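Local coordinates for protein transcriptional regulator, MerR family (Listeria monocytogenes str. 4b F2365, PDB 3GP4) that probably binds promoter DNA as a dimeric MerR-type regulator and controls transcription, pairing a helix-turn-helix head with a long dimerisation helix, at residues 58-71 against 82-96. Sequence-based numbering, arbitrary orientation.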
loop_
_atom_site.group_PDB
_atom_site.type_symbol
_atom_site.label_atom_id
_atom_site.label_comp_id
_atom_site.label_asym_id
_atom_site.label_seq_id
_atom_site.Cartn_x
_atom_site.Cartn_y
_atom_site.Cartn_z
ATOM N N ALA A 58 5.893 4.162 2.122
ATOM C CA ALA A 58 4.508 4.472 2.535
ATOM C C ALA A 58 3.661 5.271 1.527
ATOM O O ALA A 58 2.511 5.609 1.831
ATOM C CB ALA A 58 4.496 5.167 3.894
ATOM N N GLY A 59 4.260 5.628 0.385
ATOM C CA GLY A 59 3.575 6.280 -0.746
ATOM C C GLY A 59 3.523 7.796 -0.709
ATOM O O GLY A 59 2.748 8.410 -1.436
ATOM N N LEU A 60 4.318 8.428 0.156
ATOM C CA LEU A 60 4.379 9.900 0.106
ATOM C C LEU A 60 4.952 10.263 -1.243
ATOM O O LEU A 60 5.926 9.639 -1.705
ATOM C CB LEU A 60 5.261 10.484 1.224
ATOM C CG LEU A 60 4.526 10.692 2.560
ATOM C CD1 LEU A 60 4.211 9.361 3.245
ATOM C CD2 LEU A 60 5.340 11.608 3.516
ATOM N N SER A 61 4.371 11.273 -1.884
ATOM C CA SER A 61 4.834 11.628 -3.220
ATOM C C SER A 61 6.247 12.180 -3.211
ATOM O O SER A 61 6.668 12.862 -2.253
ATOM C CB SER A 61 3.860 12.568 -3.953
ATOM O OG SER A 61 4.181 13.955 -3.826
ATOM N N ILE A 62 6.977 11.792 -4.246
ATOM C CA ILE A 62 8.306 12.282 -4.548
ATOM C C ILE A 62 8.252 13.821 -4.548
ATOM O O ILE A 62 9.128 14.456 -3.977
ATOM C CB ILE A 62 8.760 11.729 -5.925
ATOM C CG1 ILE A 62 9.384 10.323 -5.813
ATOM C CG2 ILE A 62 9.706 12.665 -6.650
ATOM C CD1 ILE A 62 10.806 10.291 -5.490
ATOM N N GLU A 63 7.207 14.412 -5.125
ATOM C CA GLU A 63 7.155 15.906 -5.209
ATOM C C GLU A 63 6.992 16.539 -3.827
ATOM O O GLU A 63 7.556 17.594 -3.579
ATOM C CB GLU A 63 6.102 16.439 -6.206
ATOM C CG GLU A 63 6.246 15.925 -7.689
ATOM C CD GLU A 63 7.585 16.263 -8.363
ATOM O OE1 GLU A 63 8.297 17.205 -7.941
ATOM O OE2 GLU A 63 7.931 15.588 -9.360
ATOM N N ALA A 64 6.236 15.892 -2.932
ATOM C CA ALA A 64 6.039 16.449 -1.582
ATOM C C ALA A 64 7.370 16.400 -0.832
ATOM O O ALA A 64 7.733 17.365 -0.148
ATOM C CB ALA A 64 4.959 15.683 -0.821
ATOM N N LEU A 65 8.102 15.292 -0.982
ATOM C CA LEU A 65 9.338 15.065 -0.217
ATOM C C LEU A 65 10.440 16.017 -0.711
ATOM O O LEU A 65 11.227 16.519 0.098
ATOM C CB LEU A 65 9.793 13.611 -0.307
ATOM C CG LEU A 65 8.854 12.610 0.422
ATOM C CD1 LEU A 65 9.287 11.215 0.084
ATOM C CD2 LEU A 65 8.897 12.817 1.933
ATOM N N ILE A 66 10.460 16.256 -2.020
ATOM C CA ILE A 66 11.388 17.243 -2.612
ATOM C C ILE A 66 11.095 18.635 -2.065
ATOM O O ILE A 66 12.043 19.351 -1.666
ATOM C CB ILE A 66 11.401 17.181 -4.152
ATOM C CG1 ILE A 66 12.086 15.873 -4.600
ATOM C CG2 ILE A 66 12.217 18.345 -4.781
ATOM C CD1 ILE A 66 11.910 15.546 -6.106
ATOM N N ASP A 67 9.811 19.011 -1.989
ATOM C CA ASP A 67 9.400 20.331 -1.411
ATOM C C ASP A 67 9.834 20.464 0.031
ATOM O O ASP A 67 10.269 21.548 0.448
ATOM C CB ASP A 67 7.861 20.563 -1.424
ATOM C CG ASP A 67 7.336 21.097 -2.741
ATOM O OD1 ASP A 67 8.090 21.173 -3.731
ATOM O OD2 ASP A 67 6.130 21.440 -2.792
ATOM N N TYR A 68 9.684 19.384 0.792
ATOM C CA TYR A 68 10.000 19.376 2.222
ATOM C C TYR A 68 11.486 19.619 2.445
ATOM O O TYR A 68 11.876 20.496 3.247
ATOM C CB TYR A 68 9.565 18.050 2.865
ATOM C CG TYR A 68 9.907 17.975 4.331
ATOM C CD1 TYR A 68 9.118 18.601 5.272
ATOM C CD2 TYR A 68 11.041 17.283 4.763
ATOM C CE1 TYR A 68 9.424 18.545 6.628
ATOM C CE2 TYR A 68 11.365 17.227 6.119
ATOM C CZ TYR A 68 10.533 17.861 7.045
ATOM O OH TYR A 68 10.831 17.813 8.402
ATOM N N LEU A 69 12.323 18.872 1.727
ATOM C CA LEU A 69 13.767 19.163 1.755
ATOM C C LEU A 69 14.114 20.593 1.285
ATOM O O LEU A 69 14.918 21.276 1.961
ATOM C CB LEU A 69 14.579 18.124 0.982
ATOM C CG LEU A 69 16.080 18.407 1.104
ATOM C CD1 LEU A 69 16.574 18.241 2.531
ATOM C CD2 LEU A 69 16.808 17.489 0.208
ATOM N N ALA A 70 13.536 21.045 0.169
ATOM C CA ALA A 70 13.704 22.442 -0.298
ATOM C C ALA A 70 13.391 23.487 0.788
ATOM O O ALA A 70 14.186 24.421 1.000
ATOM C CB ALA A 70 12.901 22.722 -1.590
ATOM N N LEU A 71 12.243 23.350 1.454
ATOM C CA LEU A 71 11.908 24.214 2.608
ATOM C C LEU A 71 12.960 24.162 3.713
ATOM O O LEU A 71 13.460 25.224 4.181
ATOM C CB LEU A 71 10.523 23.871 3.168
ATOM C CG LEU A 71 9.316 24.180 2.270
ATOM C CD1 LEU A 71 8.054 23.478 2.748
ATOM C CD2 LEU A 71 9.035 25.709 2.152
ATOM N N ARG A 82 6.680 23.816 6.573
ATOM C CA ARG A 82 7.049 22.413 6.687
ATOM C C ARG A 82 6.060 21.571 7.543
ATOM O O ARG A 82 5.787 20.429 7.185
ATOM C CB ARG A 82 8.476 22.277 7.189
ATOM C CG ARG A 82 9.502 22.355 6.116
ATOM C CD ARG A 82 10.909 22.210 6.727
ATOM N NE ARG A 82 11.427 23.519 7.196
ATOM C CZ ARG A 82 12.396 23.665 8.102
ATOM N NH1 ARG A 82 12.973 22.610 8.675
ATOM N NH2 ARG A 82 12.814 24.876 8.427
ATOM N N ALA A 83 5.554 22.110 8.660
ATOM C CA ALA A 83 4.599 21.381 9.493
ATOM C C ALA A 83 3.291 21.190 8.724
ATOM O O ALA A 83 2.698 20.101 8.788
ATOM C CB ALA A 83 4.323 22.053 10.837
ATOM N N GLU A 84 2.865 22.222 8.001
ATOM C CA GLU A 84 1.636 22.119 7.183
ATOM C C GLU A 84 1.757 21.042 6.094
ATOM O O GLU A 84 0.762 20.320 5.783
ATOM C CB GLU A 84 1.317 23.445 6.516
ATOM C CG GLU A 84 0.822 24.518 7.483
ATOM C CD GLU A 84 -0.509 24.158 8.115
ATOM O OE1 GLU A 84 -1.398 23.640 7.383
ATOM O OE2 GLU A 84 -0.659 24.390 9.343
ATOM N N LEU A 85 2.942 20.993 5.479
ATOM C CA LEU A 85 3.241 19.987 4.436
ATOM C C LEU A 85 3.136 18.574 5.018
ATOM O O LEU A 85 2.406 17.722 4.456
ATOM C CB LEU A 85 4.619 20.244 3.814
ATOM C CG LEU A 85 5.152 19.394 2.640
ATOM C CD1 LEU A 85 6.272 20.140 1.955
ATOM C CD2 LEU A 85 5.689 18.016 3.064
ATOM N N LEU A 86 3.845 18.316 6.127
ATOM C CA LEU A 86 3.725 17.043 6.865
ATOM C C LEU A 86 2.268 16.700 7.269
ATOM O O LEU A 86 1.836 15.535 7.119
ATOM C CB LEU A 86 4.701 16.997 8.068
ATOM C CG LEU A 86 6.185 17.166 7.730
ATOM C CD1 LEU A 86 7.089 16.998 8.958
ATOM C CD2 LEU A 86 6.643 16.203 6.568
ATOM N N LYS A 87 1.507 17.699 7.743
ATOM C CA LYS A 87 0.118 17.476 8.166
ATOM C C LYS A 87 -0.771 17.017 6.987
ATOM O O LYS A 87 -1.634 16.107 7.173
ATOM C CB LYS A 87 -0.481 18.724 8.849
ATOM C CG LYS A 87 0.017 18.917 10.296
ATOM C CD LYS A 87 -0.289 20.320 10.856
ATOM C CE LYS A 87 0.608 20.674 12.052
ATOM N NZ LYS A 87 0.055 21.814 12.864
ATOM N N LYS A 88 -0.571 17.625 5.819
ATOM C CA LYS A 88 -1.304 17.266 4.563
ATOM C C LYS A 88 -0.976 15.821 4.168
ATOM O O LYS A 88 -1.880 15.011 3.822
ATOM C CB LYS A 88 -0.850 18.195 3.432
ATOM C CG LYS A 88 -1.888 18.550 2.391
ATOM C CD LYS A 88 -2.487 19.948 2.786
ATOM C CE LYS A 88 -1.482 21.099 2.529
ATOM N NZ LYS A 88 -1.604 22.300 3.466
ATOM N N GLN A 89 0.317 15.498 4.198
ATOM C CA GLN A 89 0.774 14.117 3.878
ATOM C C GLN A 89 0.233 13.097 4.872
ATOM O O GLN A 89 -0.123 11.953 4.489
ATOM C CB GLN A 89 2.309 14.041 3.819
ATOM C CG GLN A 89 2.891 14.807 2.658
ATOM C CD GLN A 89 2.353 14.286 1.320
ATOM O OE1 GLN A 89 2.371 13.075 1.065
ATOM N NE2 GLN A 89 1.846 15.188 0.488
ATOM N N ARG A 90 0.158 13.516 6.141
ATOM C CA ARG A 90 -0.392 12.687 7.224
ATOM C C ARG A 90 -1.839 12.289 6.970
ATOM O O ARG A 90 -2.195 11.079 7.054
ATOM C CB ARG A 90 -0.241 13.421 8.576
ATOM C CG ARG A 90 -0.302 12.533 9.836
ATOM C CD ARG A 90 -1.740 12.070 10.242
ATOM N NE ARG A 90 -1.651 11.304 11.489
ATOM C CZ ARG A 90 -2.596 10.533 12.037
ATOM N NH1 ARG A 90 -2.314 9.844 13.154
ATOM N NH2 ARG A 90 -3.784 10.416 11.481
ATOM N N ILE A 91 -2.667 13.290 6.652
ATOM C CA ILE A 91 -4.095 13.045 6.306
ATOM C C ILE A 91 -4.209 12.005 5.169
ATOM O O ILE A 91 -4.999 11.039 5.265
ATOM C CB ILE A 91 -4.784 14.367 5.916
ATOM C CG1 ILE A 91 -5.033 15.202 7.179
ATOM C CG2 ILE A 91 -6.069 14.132 5.079
ATOM C CD1 ILE A 91 -5.479 16.627 6.866
ATOM N N GLU A 92 -3.429 12.214 4.114
ATOM C CA GLU A 92 -3.506 11.354 2.927
ATOM C C GLU A 92 -3.022 9.944 3.221
ATOM O O GLU A 92 -3.587 8.960 2.683
ATOM C CB GLU A 92 -2.755 11.971 1.750
ATOM C CG GLU A 92 -3.416 13.294 1.303
ATOM C CD GLU A 92 -2.668 14.043 0.221
ATOM O OE1 GLU A 92 -1.826 13.449 -0.482
ATOM O OE2 GLU A 92 -2.950 15.251 0.056
ATOM N N LEU A 93 -1.973 9.829 4.033
ATOM C CA LEU A 93 -1.476 8.515 4.444
ATOM C C LEU A 93 -2.523 7.824 5.332
ATOM O O LEU A 93 -2.770 6.614 5.172
ATOM C CB LEU A 93 -0.108 8.598 5.178
ATOM C CG LEU A 93 0.459 7.278 5.781
ATOM C CD1 LEU A 93 0.573 6.092 4.762
ATOM C CD2 LEU A 93 1.821 7.509 6.445
ATOM N N LYS A 94 -3.108 8.571 6.273
ATOM C CA LYS A 94 -4.147 7.994 7.165
ATOM C C LYS A 94 -5.313 7.481 6.313
ATOM O O LYS A 94 -5.819 6.382 6.565
ATOM C CB LYS A 94 -4.678 9.012 8.183
ATOM C CG LYS A 94 -5.896 8.528 9.045
ATOM C CD LYS A 94 -5.491 7.254 9.812
ATOM C CE LYS A 94 -6.304 7.034 11.126
ATOM N NZ LYS A 94 -7.700 6.597 10.888
ATOM N N ASN A 95 -5.715 8.257 5.314
ATOM C CA ASN A 95 -6.781 7.814 4.413
ATOM C C ASN A 95 -6.417 6.520 3.671
ATOM O O ASN A 95 -7.252 5.600 3.657
ATOM C CB ASN A 95 -7.251 8.928 3.496
ATOM C CG ASN A 95 -7.949 10.043 4.268
ATOM O OD1 ASN A 95 -8.325 9.848 5.425
ATOM N ND2 ASN A 95 -8.102 11.216 3.647
ATOM N N ARG A 96 -5.189 6.420 3.145
ATOM C CA ARG A 96 -4.693 5.175 2.501
ATOM C C ARG A 96 -4.739 3.956 3.416
ATOM O O ARG A 96 -5.215 2.856 3.004
ATOM C CB ARG A 96 -3.287 5.345 1.911
ATOM C CG ARG A 96 -3.226 6.196 0.637
ATOM C CD ARG A 96 -1.863 6.070 -0.087
ATOM N NE ARG A 96 -0.698 6.496 0.719
ATOM C CZ ARG A 96 -0.323 7.770 0.893
ATOM N NH1 ARG A 96 -1.029 8.755 0.370
ATOM N NH2 ARG A 96 0.756 8.057 1.615
HETATM O O HOH W 1 0.492 3.720 0.599
HETATM O O HOH W 2 2.029 12.560 -1.372
#
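The carbonyl O of A58 is gripped by both R96 NH2, at 3.0 Å, and a water that also receives a weak bond from R96 NE. This marks one end of a helix pair in a MerR-type regulator: segments 62-71 and 82-96 run nearly antiparallel (162°), the first on helix 62-74, the second near the start of the long dimerisation helix 79-130. The R96 chain, bent at chi3 (-60°), turns its guanidinium over the Schellman turn at G59: G59 O lies 3.6 Å above the guanidinium plane, near its rim, L93 CA near the rim of the opposite face, and the N-H···O angle from R96 NH2 to A58 O is 150°. At the next helix start S61 is the N-cap, its OG accepting from A64 N. The Q89 chain folds at chi2, laying the amide across L60, with Q89 OE1 3.5 Å from L60 CG and Q89 NE2 3.4 Å from A64 CB. Farther along, L85 is a knob in the hole formed by A64, D67, Y68 and L71. The Y68 ring meets both methyls of L86, and its hydroxyl bonds Y114 of the second subunit. R82, salt-bridged to E124 of that subunit, runs its methylenes antiparallel to the L71 side chain, R82 CG reaching 3.5 Å from L71 CB.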